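PDB 3EUO: type III Pentaketide Synthase from Neurospora crassa, which probably catalyses acyl transfer and polyketide chain extension to a pentaketide, as a fungal member of the chalcone and stilbene synthase family. Local coordinates for residues A[96-101]-A[207-212]; A[125-130]-A[168-173]; A[291-296]-A[308-313]; A[337-342]-A[358-363]. All blocks are in the same frame, centred on the assembly; numbering follows the deposited sequence.

All four contacts pack helices, or the loops that follow them, against strands of the mixed sheet of a thiolase-like fold. Interactions 1 and 2 are neighbours, with centres about 8 Å apart. Strands 204-211 and 168-175 are paired between them, Leu-210 O lying 2.8 Å from Ile-169 N. Interactions 3 and 4, with centres about 11 Å apart, share the paired strands 292-295 and 359-366. The centres of interactions 2 and 3 are about 32 Å apart, on opposite sides of the chain's centre. Cys-143, found as 3-sulfinoalanine and probably the nucleophilic cysteine of the family, comes just before helix 145-162, which packs on Val-208 and Leu-210 of interaction 1.

Interaction 1: A[96-101]-A[207-212]; sequences ARLVPA and AVILSN
Ile-209, on strand 204-211, is a forked side chain whose two branches at CB meet two residues at the end of helix 70-96 and just beyond it. Its CG1 branch stands beside the backbone N (chi1 -58°) and packs on Ala-96, whose CB lies 3.9 Å from CG1. The methyl CG2 is consequently anti to the backbone N, and it takes the second partner, Leu-98, with Leu-98 CD1 3.6 Å from Ile-209 CG2. The leucine does not butt against the isoleucine: the two side chains run past each other in opposite directions, and their methyls CD1 and CG2 touch in passing. Of the Leu-98 branches CD1 alone does the touching here, while CD2 is directed away from the strand. The bend at chi2 of Ile-209 (-60°) carries its terminal methyl CD1 off along the sheet, where it packs on Leu-170 of the adjacent strand.

Between the two loop contacts Arg-97 takes positive phi (57°) and closes helix 70-96 with a Schellman motif. That reversal is what brings Ala-96, at the helix end, and Leu-98, just beyond it, to the same isoleucine. Ala-92 and Met-93 of the helix also pack on Ile-209, and Leu-98 also touches Arg-168.

With no hydrogen bond crossing between the segments, cohesion here rests on dispersion and on burying hydrocarbon. The fit of a methylene and a methyl of Ile-209, rather than directional bonding, probably helps to set how the helix end sits on the sheet.

Interaction 2: A[125-130]-A[168-173]; sequences KELGLS and RILVLA
Apolar contacts carry the whole of this interaction, and all of them converge on one methyl, CD2 of Leu-170. Leu-127, in the last turn of helix 119-127, meets it tip to tip, with Leu-127 CD1 3.7 Å from Leu-170 CD2. Leu-129, just past the helix, adds a looser touch from another direction, its CD1 4.4 Å from Leu-170 CD2. Leu-170 can span the gap because its CG is anti to the backbone N (chi1 176°), so that the side chain stands out from strand 168-175; even the closest CA atoms, those of Leu-129 and Leu-170, are 10.2 Å apart. Met-106 of strand 105-109 packs on both Leu-129 and Leu-170, and Ser-89 of helix 70-96 also lies against Leu-170.

Hydrogen bonding shapes the helix end but does not cross the contact. Gly-128 N donates to Lys-125 O over 3.1 Å, one of the bonds of a Schellman motif in which Gly-128 has positive phi (74°), a conformation that suits glycine. The chain thereby changes course between Leu-127 and Leu-129, and both leucines are still presented to the strand.

Charged groups take no part across the contact: the buried Arg-168, at the start of the strand, gives NH2 to Ile-214 O, and Lys-125 packs on Glu-238 of the second subunit.

The result is a helix end resting, through leucine methyls, on a strand of the mixed sheet and beside helix 70-96, part of the outer helical layer that belongs to the layered alpha-beta architecture of the thiolase-like superfamily.

Interaction 3: A[291-296]-A[308-313]; sequences FDWAMH and SAMGLT
Leu-312 lays its CD1 methyl over one face of the Trp-293 indole, almost exactly above the middle of the five-membered ring. The methyl carbon Leu-312 CD1 is 3.6 Å from that centroid and only 1° off the ring normal, a well-formed CH-pi contact. The second methyl sits toward the nitrogen side, with Leu-312 CD2 3.8 Å from Trp-293 NE1. The two side chains cross at about a right angle, and the leucine meets the ring with its branched end.

At the far end of the indole Met-310 approaches obliquely, its CG 4.0 Å from Trp-293 CH2. The methionine chain is bent at both chi2 and chi3 and packs further on Gln-267 and Tyr-270 of helix 258-277. Trp-293 has its CG beside the backbone N (chi1 -80°), which carries the ring out from strand 292-295 toward both partners. Its NE1 donates to Pro-288 O, a bond that satisfies the buried nitrogen and should help to fix the turn of the ring.

Gly-311, with positive phi (63°), turns the chain out of helix 300-310, and Met-310 and Leu-312 on its two sides both face the indole.

Ala-294, next along the strand, packs instead on Val-338 and Leu-339 of helix 334-342. Strand 292-295 is thus held between helices, with Trp-293 serving the outer helical layer, as expected of the layered thiolase-like fold.

Interaction 4: A[337-342]-A[358-363]; sequences SVLNRL and EYVVGC
Leu-342 N donates to Val-338 O over 2.8 Å, a helical bond that sets the turn from which Leu-342 reaches strand 359-366. The preceding bond of the same helix, Arg-341 N to Ser-337 O, is 2.9 Å long. No hydrogen bond passes from the helix segment to the strand; what crosses is hydrocarbon.

Leu-342 and Val-360 meet tip to tip. Leu-342 has CG anti to its own backbone N (chi1 -177°) and brings CD2 into the fork of the valine, 3.6 Å from Val-360 CG1 and 4.0 Å from Val-360 CG2. One methyl of the leucine thus engages both branches of its partner, the CG1 branch more closely. A turn earlier, Leu-339 does not start out toward the strand, but its end comes nearer, giving a longer contact of 4.4 Å between Leu-339 CD2 and Val-360 CG1. That CG1 is therefore shared by two leucines of one helix face, and it also packs against Asp-292 O of the adjoining strand. Leu-339 is nearest by CA to Gly-362, the two CA atoms being 8.4 Å apart.

Leu-339 further packs on Leu-8 and Leu-376, placing helix 334-342 among strands 4-11, 359-366 and 370-378. The polar side of the helix is engaged differently: Arg-341 forms salt bridges with Asp-322, Glu-344 and Asp-346.

Chemistry is thus divided around the helix, charge pairing on one flank and buried methyl packing on the other. Across this contact, adhesion depends on shape fit and exclusion of water, with no directional polar bond between helix and strand.

Interaction 1: A[96-101]-A[207-212]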
loop_
_atom_site.group_PDB
_atom_site.type_symbol
_atom_site.label_atom_id
_atom_site.label_comp_id
_atom_site.label_asym_id
_atom_site.label_seq_id
_atom_site.Cartn_x
_atom_site.Cartn_y
_atom_site.Cartn_z
ATOM N N ALA A 96 -14.910 19.754 7.006
ATOM C CA ALA A 96 -15.926 19.050 6.221
ATOM C C ALA A 96 -17.216 18.850 7.018
ATOM O O ALA A 96 -18.224 18.415 6.471
ATOM C CB ALA A 96 -15.390 17.711 5.736
ATOM N N ARG A 97 -17.161 19.182 8.306
ATOM C CA ARG A 97 -18.274 18.994 9.240
ATOM C C ARG A 97 -18.743 17.541 9.305
ATOM O O ARG A 97 -19.945 17.238 9.252
ATOM C CB ARG A 97 -19.403 19.984 8.937
ATOM C CG ARG A 97 -19.063 21.359 9.463
ATOM C CD ARG A 97 -19.879 22.468 8.836
ATOM N NE ARG A 97 -19.627 23.743 9.516
ATOM C CZ ARG A 97 -18.508 24.468 9.412
ATOM N NH1 ARG A 97 -17.486 24.068 8.648
ATOM N NH2 ARG A 97 -18.408 25.607 10.086
ATOM N N LEU A 98 -17.759 16.652 9.421
ATOM C CA LEU A 98 -17.995 15.217 9.477
ATOM C C LEU A 98 -17.572 14.634 10.818
ATOM O O LEU A 98 -16.506 14.954 11.343
ATOM C CB LEU A 98 -17.256 14.497 8.338
ATOM C CG LEU A 98 -17.750 14.768 6.911
ATOM C CD1 LEU A 98 -16.820 14.142 5.899
ATOM C CD2 LEU A 98 -19.182 14.277 6.692
ATOM N N VAL A 99 -18.420 13.770 11.363
ATOM C CA VAL A 99 -18.094 13.039 12.579
ATOM C C VAL A 99 -17.523 11.663 12.183
ATOM O O VAL A 99 -17.735 11.217 11.051
ATOM C CB VAL A 99 -19.328 12.919 13.505
ATOM C CG1 VAL A 99 -19.764 14.311 13.978
ATOM C CG2 VAL A 99 -20.469 12.212 12.801
ATOM N N PRO A 100 -16.787 10.999 13.096
ATOM C CA PRO A 100 -16.105 9.748 12.745
ATOM C C PRO A 100 -16.960 8.695 12.029
ATOM O O PRO A 100 -16.493 8.108 11.053
ATOM C CB PRO A 100 -15.623 9.227 14.100
ATOM C CG PRO A 100 -15.390 10.444 14.886
ATOM C CD PRO A 100 -16.509 11.380 14.494
ATOM N N ALA A 101 -18.194 8.475 12.482
ATOM C CA ALA A 101 -19.042 7.414 11.923
ATOM C C ALA A 101 -19.405 7.643 10.453
ATOM O O ALA A 101 -19.855 6.721 9.760
ATOM C CB ALA A 101 -20.310 7.222 12.781
ATOM N N ALA A 207 -4.036 16.022 5.060
ATOM C CA ALA A 207 -5.215 15.220 4.756
ATOM C C ALA A 207 -6.270 16.035 4.038
ATOM O O ALA A 207 -6.340 17.255 4.197
ATOM C CB ALA A 207 -5.791 14.622 6.040
ATOM N N VAL A 208 -7.062 15.350 3.218
ATOM C CA VAL A 208 -8.276 15.923 2.653
ATOM C C VAL A 208 -9.434 14.952 2.848
ATOM O O VAL A 208 -9.233 13.746 3.021
ATOM C CB VAL A 208 -8.150 16.310 1.145
ATOM C CG1 VAL A 208 -6.991 17.297 0.926
ATOM C CG2 VAL A 208 -7.994 15.075 0.254
ATOM N N ILE A 209 -10.648 15.493 2.843
ATOM C CA ILE A 209 -11.841 14.674 2.747
ATOM C C ILE A 209 -12.341 14.761 1.317
ATOM O O ILE A 209 -12.565 15.863 0.808
ATOM C CB ILE A 209 -12.961 15.159 3.693
ATOM C CG1 ILE A 209 -12.469 15.160 5.153
ATOM C CG2 ILE A 209 -14.216 14.312 3.476
ATOM C CD1 ILE A 209 -12.016 13.776 5.671
ATOM N N LEU A 210 -12.458 13.608 0.659
ATOM C CA LEU A 210 -13.087 13.545 -0.661
ATOM C C LEU A 210 -14.462 12.920 -0.520
ATOM O O LEU A 210 -14.593 11.790 -0.030
ATOM C CB LEU A 210 -12.252 12.741 -1.661
ATOM C CG LEU A 210 -12.687 12.843 -3.133
ATOM C CD1 LEU A 210 -12.449 14.256 -3.701
ATOM C CD2 LEU A 210 -11.966 11.806 -3.987
ATOM N N SER A 211 -15.481 13.662 -0.946
ATOM C CA SER A 211 -16.865 13.200 -0.893
ATOM C C SER A 211 -17.398 12.927 -2.292
ATOM O O SER A 211 -17.004 13.602 -3.247
ATOM C CB SER A 211 -17.741 14.266 -0.221
ATOM O OG SER A 211 -19.110 13.883 -0.251
ATOM N N ASN A 212 -18.314 11.962 -2.408
ATOM C CA ASN A 212 -19.015 11.720 -3.674
ATOM C C ASN A 212 -20.371 12.435 -3.766
ATOM O O ASN A 212 -21.151 12.180 -4.686
ATOM C CB ASN A 212 -19.182 10.217 -3.942
ATOM C CG ASN A 212 -20.248 9.577 -3.066
ATOM O OD1 ASN A 212 -20.736 10.187 -2.110
ATOM N ND2 ASN A 212 -20.616 8.332 -3.392
#

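Interaction 2: A[125-130]-A[168-173]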
loop_
_atom_site.group_PDB
_atom_site.type_symbol
_atom_site.label_atom_id
_atom_site.label_comp_id
_atom_site.label_asym_id
_atom_site.label_seq_id
_atom_site.Cartn_x
_atom_site.Cartn_y
_atom_site.Cartn_z
ATOM N N LYS A 125 -7.943 4.506 14.611
ATOM C CA LYS A 125 -8.317 4.169 15.992
ATOM C C LYS A 125 -8.364 5.414 16.878
ATOM O O LYS A 125 -9.310 5.605 17.647
ATOM C CB LYS A 125 -7.335 3.144 16.578
ATOM C CG LYS A 125 -7.640 2.696 18.018
ATOM C CD LYS A 125 -6.454 1.935 18.606
ATOM C CE LYS A 125 -6.708 1.434 20.033
ATOM N NZ LYS A 125 -6.251 2.395 21.085
ATOM N N GLU A 126 -7.336 6.254 16.775
ATOM C CA GLU A 126 -7.285 7.502 17.534
ATOM C C GLU A 126 -8.417 8.459 17.159
ATOM O O GLU A 126 -8.918 9.201 18.011
ATOM C CB GLU A 126 -5.939 8.192 17.347
ATOM C CG GLU A 126 -4.804 7.580 18.143
ATOM C CD GLU A 126 -3.678 8.571 18.393
ATOM O OE1 GLU A 126 -3.973 9.762 18.653
ATOM O OE2 GLU A 126 -2.498 8.162 18.328
ATOM N N LEU A 127 -8.820 8.427 15.890
ATOM C CA LEU A 127 -9.933 9.233 15.395
ATOM C C LEU A 127 -11.306 8.652 15.752
ATOM O O LEU A 127 -12.328 9.336 15.622
ATOM C CB LEU A 127 -9.836 9.407 13.870
ATOM C CG LEU A 127 -8.671 10.233 13.311
ATOM C CD1 LEU A 127 -8.573 10.021 11.803
ATOM C CD2 LEU A 127 -8.839 11.719 13.628
ATOM N N GLY A 128 -11.334 7.393 16.180
ATOM C CA GLY A 128 -12.585 6.727 16.537
ATOM C C GLY A 128 -13.417 6.360 15.324
ATOM O O GLY A 128 -14.649 6.341 15.385
ATOM N N LEU A 129 -12.750 6.047 14.212
ATOM C CA LEU A 129 -13.453 5.663 12.984
ATOM C C LEU A 129 -14.092 4.280 13.091
ATOM O O LEU A 129 -13.802 3.528 14.023
ATOM C CB LEU A 129 -12.520 5.749 11.771
ATOM C CG LEU A 129 -11.856 7.110 11.544
ATOM C CD1 LEU A 129 -11.116 7.109 10.225
ATOM C CD2 LEU A 129 -12.881 8.239 11.580
ATOM N N SER A 130 -14.970 3.964 12.141
ATOM C CA SER A 130 -15.758 2.730 12.148
ATOM C C SER A 130 -14.899 1.465 12.181
ATOM O O SER A 130 -13.855 1.402 11.538
ATOM C CB SER A 130 -16.659 2.694 10.910
ATOM O OG SER A 130 -17.431 1.504 10.864
ATOM N N ARG A 168 -17.489 9.183 1.950
ATOM C CA ARG A 168 -16.692 10.250 2.536
ATOM C C ARG A 168 -15.345 9.634 2.862
ATOM O O ARG A 168 -15.242 8.796 3.770
ATOM C CB ARG A 168 -17.348 10.781 3.816
ATOM C CG ARG A 168 -18.826 11.173 3.659
ATOM C CD ARG A 168 -19.026 12.471 2.848
ATOM N NE ARG A 168 -20.443 12.852 2.847
ATOM C CZ ARG A 168 -21.343 12.449 1.949
ATOM N NH1 ARG A 168 -20.995 11.656 0.943
ATOM N NH2 ARG A 168 -22.606 12.838 2.067
ATOM N N ILE A 169 -14.314 10.038 2.124
ATOM C CA ILE A 169 -13.027 9.359 2.225
ATOM C C ILE A 169 -11.949 10.238 2.849
ATOM O O ILE A 169 -11.665 11.328 2.355
ATOM C CB ILE A 169 -12.556 8.816 0.854
ATOM C CG1 ILE A 169 -13.660 7.937 0.236
ATOM C CG2 ILE A 169 -11.210 8.072 1.006
ATOM C CD1 ILE A 169 -13.229 7.078 -0.947
ATOM N N LEU A 170 -11.356 9.753 3.940
ATOM C CA LEU A 170 -10.198 10.407 4.522
ATOM C C LEU A 170 -8.984 10.039 3.683
ATOM O O LEU A 170 -8.585 8.869 3.651
ATOM C CB LEU A 170 -9.989 9.983 5.987
ATOM C CG LEU A 170 -8.743 10.540 6.700
ATOM C CD1 LEU A 170 -8.671 12.070 6.637
ATOM C CD2 LEU A 170 -8.686 10.083 8.139
ATOM N N VAL A 171 -8.404 11.037 3.021
ATOM C CA VAL A 171 -7.193 10.851 2.211
ATOM C C VAL A 171 -6.009 11.449 2.961
ATOM O O VAL A 171 -5.980 12.650 3.221
ATOM C CB VAL A 171 -7.304 11.514 0.825
ATOM C CG1 VAL A 171 -6.216 10.966 -0.114
ATOM C CG2 VAL A 171 -8.691 11.293 0.217
ATOM N N LEU A 172 -5.023 10.617 3.288
ATOM C CA LEU A 172 -4.006 11.008 4.263
ATOM C C LEU A 172 -2.582 10.698 3.804
ATOM O O LEU A 172 -2.315 9.609 3.309
ATOM C CB LEU A 172 -4.285 10.315 5.612
ATOM C CG LEU A 172 -3.275 10.474 6.766
ATOM C CD1 LEU A 172 -3.263 11.902 7.301
ATOM C CD2 LEU A 172 -3.564 9.469 7.891
ATOM N N ALA A 173 -1.681 11.659 3.989
ATOM C CA ALA A 173 -0.250 11.433 3.755
ATOM C C ALA A 173 0.546 11.814 4.990
ATOM O O ALA A 173 0.323 12.876 5.582
ATOM C CB ALA A 173 0.229 12.223 2.556
#

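Interaction 3: A[291-296]-A[308-313]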
loop_
_atom_site.group_PDB
_atom_site.type_symbol
_atom_site.label_atom_id
_atom_site.label_comp_id
_atom_site.label_asym_id
_atom_site.label_seq_id
_atom_site.Cartn_x
_atom_site.Cartn_y
_atom_site.Cartn_z
ATOM N N PHE A 291 -4.435 28.799 -15.690
ATOM C CA PHE A 291 -4.719 28.064 -14.455
ATOM C C PHE A 291 -3.795 28.468 -13.321
ATOM O O PHE A 291 -2.708 29.012 -13.552
ATOM C CB PHE A 291 -4.561 26.553 -14.682
ATOM C CG PHE A 291 -5.444 26.005 -15.762
ATOM C CD1 PHE A 291 -6.709 25.509 -15.456
ATOM C CD2 PHE A 291 -5.016 25.988 -17.086
ATOM C CE1 PHE A 291 -7.537 25.003 -16.457
ATOM C CE2 PHE A 291 -5.837 25.475 -18.095
ATOM C CZ PHE A 291 -7.102 24.985 -17.774
ATOM N N ASP A 292 -4.238 28.194 -12.096
ATOM C CA ASP A 292 -3.337 28.135 -10.955
ATOM C C ASP A 292 -2.742 26.738 -10.931
ATOM O O ASP A 292 -3.399 25.780 -11.313
ATOM C CB ASP A 292 -4.078 28.431 -9.657
ATOM C CG ASP A 292 -4.140 29.923 -9.352
ATOM O OD1 ASP A 292 -3.238 30.669 -9.805
ATOM O OD2 ASP A 292 -5.093 30.344 -8.660
ATOM N N TRP A 293 -1.495 26.639 -10.490
ATOM C CA TRP A 293 -0.755 25.393 -10.553
ATOM C C TRP A 293 -0.280 24.967 -9.166
ATOM O O TRP A 293 0.575 25.618 -8.552
ATOM C CB TRP A 293 0.426 25.538 -11.510
ATOM C CG TRP A 293 0.063 25.403 -12.959
ATOM C CD1 TRP A 293 -0.562 26.331 -13.743
ATOM C CD2 TRP A 293 0.333 24.281 -13.800
ATOM N NE1 TRP A 293 -0.711 25.846 -15.023
ATOM C CE2 TRP A 293 -0.175 24.586 -15.083
ATOM C CE3 TRP A 293 0.945 23.038 -13.590
ATOM C CZ2 TRP A 293 -0.081 23.696 -16.157
ATOM C CZ3 TRP A 293 1.035 22.152 -14.654
ATOM C CH2 TRP A 293 0.530 22.489 -15.924
ATOM N N ALA A 294 -0.868 23.886 -8.665
ATOM C CA ALA A 294 -0.454 23.305 -7.401
ATOM C C ALA A 294 0.576 22.221 -7.729
ATOM O O ALA A 294 0.226 21.051 -7.910
ATOM C CB ALA A 294 -1.660 22.708 -6.674
ATOM N N MET A 295 1.842 22.623 -7.836
ATOM C CA MET A 295 2.920 21.686 -8.144
ATOM C C MET A 295 3.542 21.141 -6.869
ATOM O O MET A 295 3.743 21.888 -5.912
ATOM C CB MET A 295 4.011 22.387 -8.961
ATOM C CG MET A 295 5.177 21.488 -9.374
ATOM S SD MET A 295 4.774 20.371 -10.738
ATOM C CE MET A 295 3.932 21.541 -11.810
ATOM N N HIS A 296 3.855 19.847 -6.853
ATOM C CA HIS A 296 4.673 19.309 -5.777
ATOM C C HIS A 296 6.102 19.795 -5.999
ATOM O O HIS A 296 6.698 19.513 -7.046
ATOM C CB HIS A 296 4.653 17.780 -5.731
ATOM C CG HIS A 296 5.586 17.216 -4.705
ATOM N ND1 HIS A 296 6.711 16.488 -5.030
ATOM C CD2 HIS A 296 5.587 17.325 -3.356
ATOM C CE1 HIS A 296 7.351 16.153 -3.924
ATOM N NE2 HIS A 296 6.685 16.644 -2.894
ATOM N N SER A 308 9.277 27.128 -17.187
ATOM C CA SER A 308 9.866 27.121 -18.526
ATOM C C SER A 308 9.023 26.308 -19.504
ATOM O O SER A 308 8.651 26.807 -20.569
ATOM C CB SER A 308 11.297 26.577 -18.474
ATOM O OG SER A 308 11.850 26.465 -19.772
ATOM N N ALA A 309 8.730 25.062 -19.135
ATOM C CA ALA A 309 8.005 24.129 -19.999
ATOM C C ALA A 309 6.604 24.608 -20.366
ATOM O O ALA A 309 6.178 24.452 -21.513
ATOM C CB ALA A 309 7.935 22.753 -19.351
ATOM N N MET A 310 5.894 25.182 -19.396
ATOM C CA MET A 310 4.486 25.540 -19.588
ATOM C C MET A 310 4.261 27.050 -19.753
ATOM O O MET A 310 3.120 27.499 -19.864
ATOM C CB MET A 310 3.613 25.002 -18.438
ATOM C CG MET A 310 3.646 23.474 -18.195
ATOM S SD MET A 310 3.429 22.407 -19.648
ATOM C CE MET A 310 1.760 22.770 -20.171
ATOM N N GLY A 311 5.341 27.828 -19.765
ATOM C CA GLY A 311 5.244 29.286 -19.882
ATOM C C GLY A 311 4.513 29.953 -18.728
ATOM O O GLY A 311 3.561 30.718 -18.947
ATOM N N LEU A 312 4.969 29.681 -17.503
ATOM C CA LEU A 312 4.324 30.174 -16.282
ATOM C C LEU A 312 5.225 31.142 -15.506
ATOM O O LEU A 312 6.437 31.162 -15.710
ATOM C CB LEU A 312 3.929 28.990 -15.377
ATOM C CG LEU A 312 3.079 27.879 -16.003
ATOM C CD1 LEU A 312 2.950 26.671 -15.070
ATOM C CD2 LEU A 312 1.701 28.407 -16.390
ATOM N N THR A 313 4.618 31.959 -14.647
ATOM C CA THR A 313 5.358 32.776 -13.688
ATOM C C THR A 313 5.437 32.019 -12.363
ATOM O O THR A 313 4.659 31.087 -12.143
ATOM C CB THR A 313 4.682 34.148 -13.429
ATOM O OG1 THR A 313 3.442 33.960 -12.733
ATOM C CG2 THR A 313 4.440 34.908 -14.740
#

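Interaction 4: A[337-342]-A[358-363]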
loop_
_atom_site.group_PDB
_atom_site.type_symbol
_atom_site.label_atom_id
_atom_site.label_comp_id
_atom_site.label_asym_id
_atom_site.label_seq_id
_atom_site.Cartn_x
_atom_site.Cartn_y
_atom_site.Cartn_z
ATOM N N SER A 337 -0.690 20.076 1.453
ATOM C CA SER A 337 -0.221 21.287 2.114
ATOM C C SER A 337 -0.262 22.475 1.151
ATOM O O SER A 337 -0.719 23.560 1.522
ATOM C CB SER A 337 1.191 21.083 2.669
ATOM O OG SER A 337 1.607 22.205 3.416
ATOM N N VAL A 338 0.204 22.250 -0.079
ATOM C CA VAL A 338 0.081 23.231 -1.169
ATOM C C VAL A 338 -1.389 23.616 -1.455
ATOM O O VAL A 338 -1.726 24.805 -1.498
ATOM C CB VAL A 338 0.802 22.739 -2.450
ATOM C CG1 VAL A 338 0.533 23.669 -3.635
ATOM C CG2 VAL A 338 2.314 22.605 -2.196
ATOM N N LEU A 339 -2.261 22.621 -1.618
ATOM C CA LEU A 339 -3.683 22.893 -1.866
ATOM C C LEU A 339 -4.386 23.631 -0.717
ATOM O O LEU A 339 -5.267 24.481 -0.957
ATOM C CB LEU A 339 -4.436 21.609 -2.219
ATOM C CG LEU A 339 -4.116 21.018 -3.591
ATOM C CD1 LEU A 339 -4.685 19.620 -3.656
ATOM C CD2 LEU A 339 -4.686 21.887 -4.714
ATOM N N ASN A 340 -3.992 23.316 0.517
ATOM C CA ASN A 340 -4.505 24.014 1.689
ATOM C C ASN A 340 -4.042 25.473 1.692
ATOM O O ASN A 340 -4.831 26.395 1.911
ATOM C CB ASN A 340 -4.048 23.304 2.969
ATOM C CG ASN A 340 -4.712 23.859 4.220
ATOM O OD1 ASN A 340 -5.923 24.086 4.248
ATOM N ND2 ASN A 340 -3.920 24.075 5.260
ATOM N N ARG A 341 -2.756 25.677 1.432
ATOM C CA ARG A 341 -2.184 27.023 1.452
ATOM C C ARG A 341 -2.720 27.887 0.307
ATOM O O ARG A 341 -2.927 29.089 0.482
ATOM C CB ARG A 341 -0.655 26.951 1.411
ATOM C CG ARG A 341 0.070 28.297 1.460
ATOM C CD ARG A 341 0.117 28.888 2.865
ATOM N NE ARG A 341 1.032 30.027 2.917
ATOM C CZ ARG A 341 0.705 31.254 3.314
ATOM N NH1 ARG A 341 -0.523 31.524 3.732
ATOM N NH2 ARG A 341 1.622 32.210 3.312
ATOM N N LEU A 342 -2.952 27.274 -0.852
ATOM C CA LEU A 342 -3.408 28.002 -2.042
ATOM C C LEU A 342 -4.680 28.800 -1.787
ATOM O O LEU A 342 -4.847 29.899 -2.318
ATOM C CB LEU A 342 -3.614 27.044 -3.223
ATOM C CG LEU A 342 -4.026 27.629 -4.582
ATOM C CD1 LEU A 342 -2.970 28.573 -5.138
ATOM C CD2 LEU A 342 -4.323 26.514 -5.574
ATOM N N GLU A 358 -10.189 29.915 -11.066
ATOM C CA GLU A 358 -11.286 29.021 -10.718
ATOM C C GLU A 358 -10.894 27.560 -10.928
ATOM O O GLU A 358 -11.561 26.651 -10.426
ATOM C CB GLU A 358 -12.497 29.361 -11.584
ATOM C CG GLU A 358 -13.827 28.961 -10.999
ATOM C CD GLU A 358 -14.959 29.888 -11.421
ATOM O OE1 GLU A 358 -14.691 30.968 -12.002
ATOM O OE2 GLU A 358 -16.124 29.533 -11.156
ATOM N N TYR A 359 -9.821 27.345 -11.685
ATOM C CA TYR A 359 -9.378 25.998 -12.027
ATOM C C TYR A 359 -7.908 25.825 -11.705
ATOM O O TYR A 359 -7.082 26.691 -12.010
ATOM C CB TYR A 359 -9.668 25.677 -13.496
ATOM C CG TYR A 359 -11.145 25.651 -13.817
ATOM C CD1 TYR A 359 -11.878 24.463 -13.739
ATOM C CD2 TYR A 359 -11.816 26.818 -14.189
ATOM C CE1 TYR A 359 -13.242 24.442 -14.016
ATOM C CE2 TYR A 359 -13.176 26.805 -14.461
ATOM C CZ TYR A 359 -13.877 25.616 -14.386
ATOM O OH TYR A 359 -15.221 25.606 -14.661
ATOM N N VAL A 360 -7.592 24.688 -11.092
ATOM C CA VAL A 360 -6.274 24.436 -10.530
ATOM C C VAL A 360 -5.752 23.109 -11.058
ATOM O O VAL A 360 -6.443 22.089 -11.002
ATOM C CB VAL A 360 -6.324 24.399 -8.972
ATOM C CG1 VAL A 360 -4.932 24.270 -8.375
ATOM C CG2 VAL A 360 -7.022 25.640 -8.424
ATOM N N VAL A 361 -4.538 23.132 -11.591
ATOM C CA VAL A 361 -3.898 21.909 -12.036
ATOM C C VAL A 361 -2.991 21.420 -10.912
ATOM O O VAL A 361 -2.133 22.172 -10.444
ATOM C CB VAL A 361 -3.092 22.135 -13.337
ATOM C CG1 VAL A 361 -2.376 20.867 -13.753
ATOM C CG2 VAL A 361 -4.013 22.611 -14.458
ATOM N N GLY A 362 -3.193 20.175 -10.476
ATOM C CA GLY A 362 -2.325 19.559 -9.479
ATOM C C GLY A 362 -1.334 18.665 -10.200
ATOM O O GLY A 362 -1.698 18.002 -11.165
ATOM N N CYS A 363 -0.081 18.668 -9.752
ATOM C CA CYS A 363 0.952 17.856 -10.393
ATOM C C CYS A 363 2.001 17.391 -9.382
ATOM O O CYS A 363 2.413 18.154 -8.504
ATOM C CB CYS A 363 1.604 18.638 -11.534
ATOM S SG CYS A 363 2.785 17.686 -12.514
#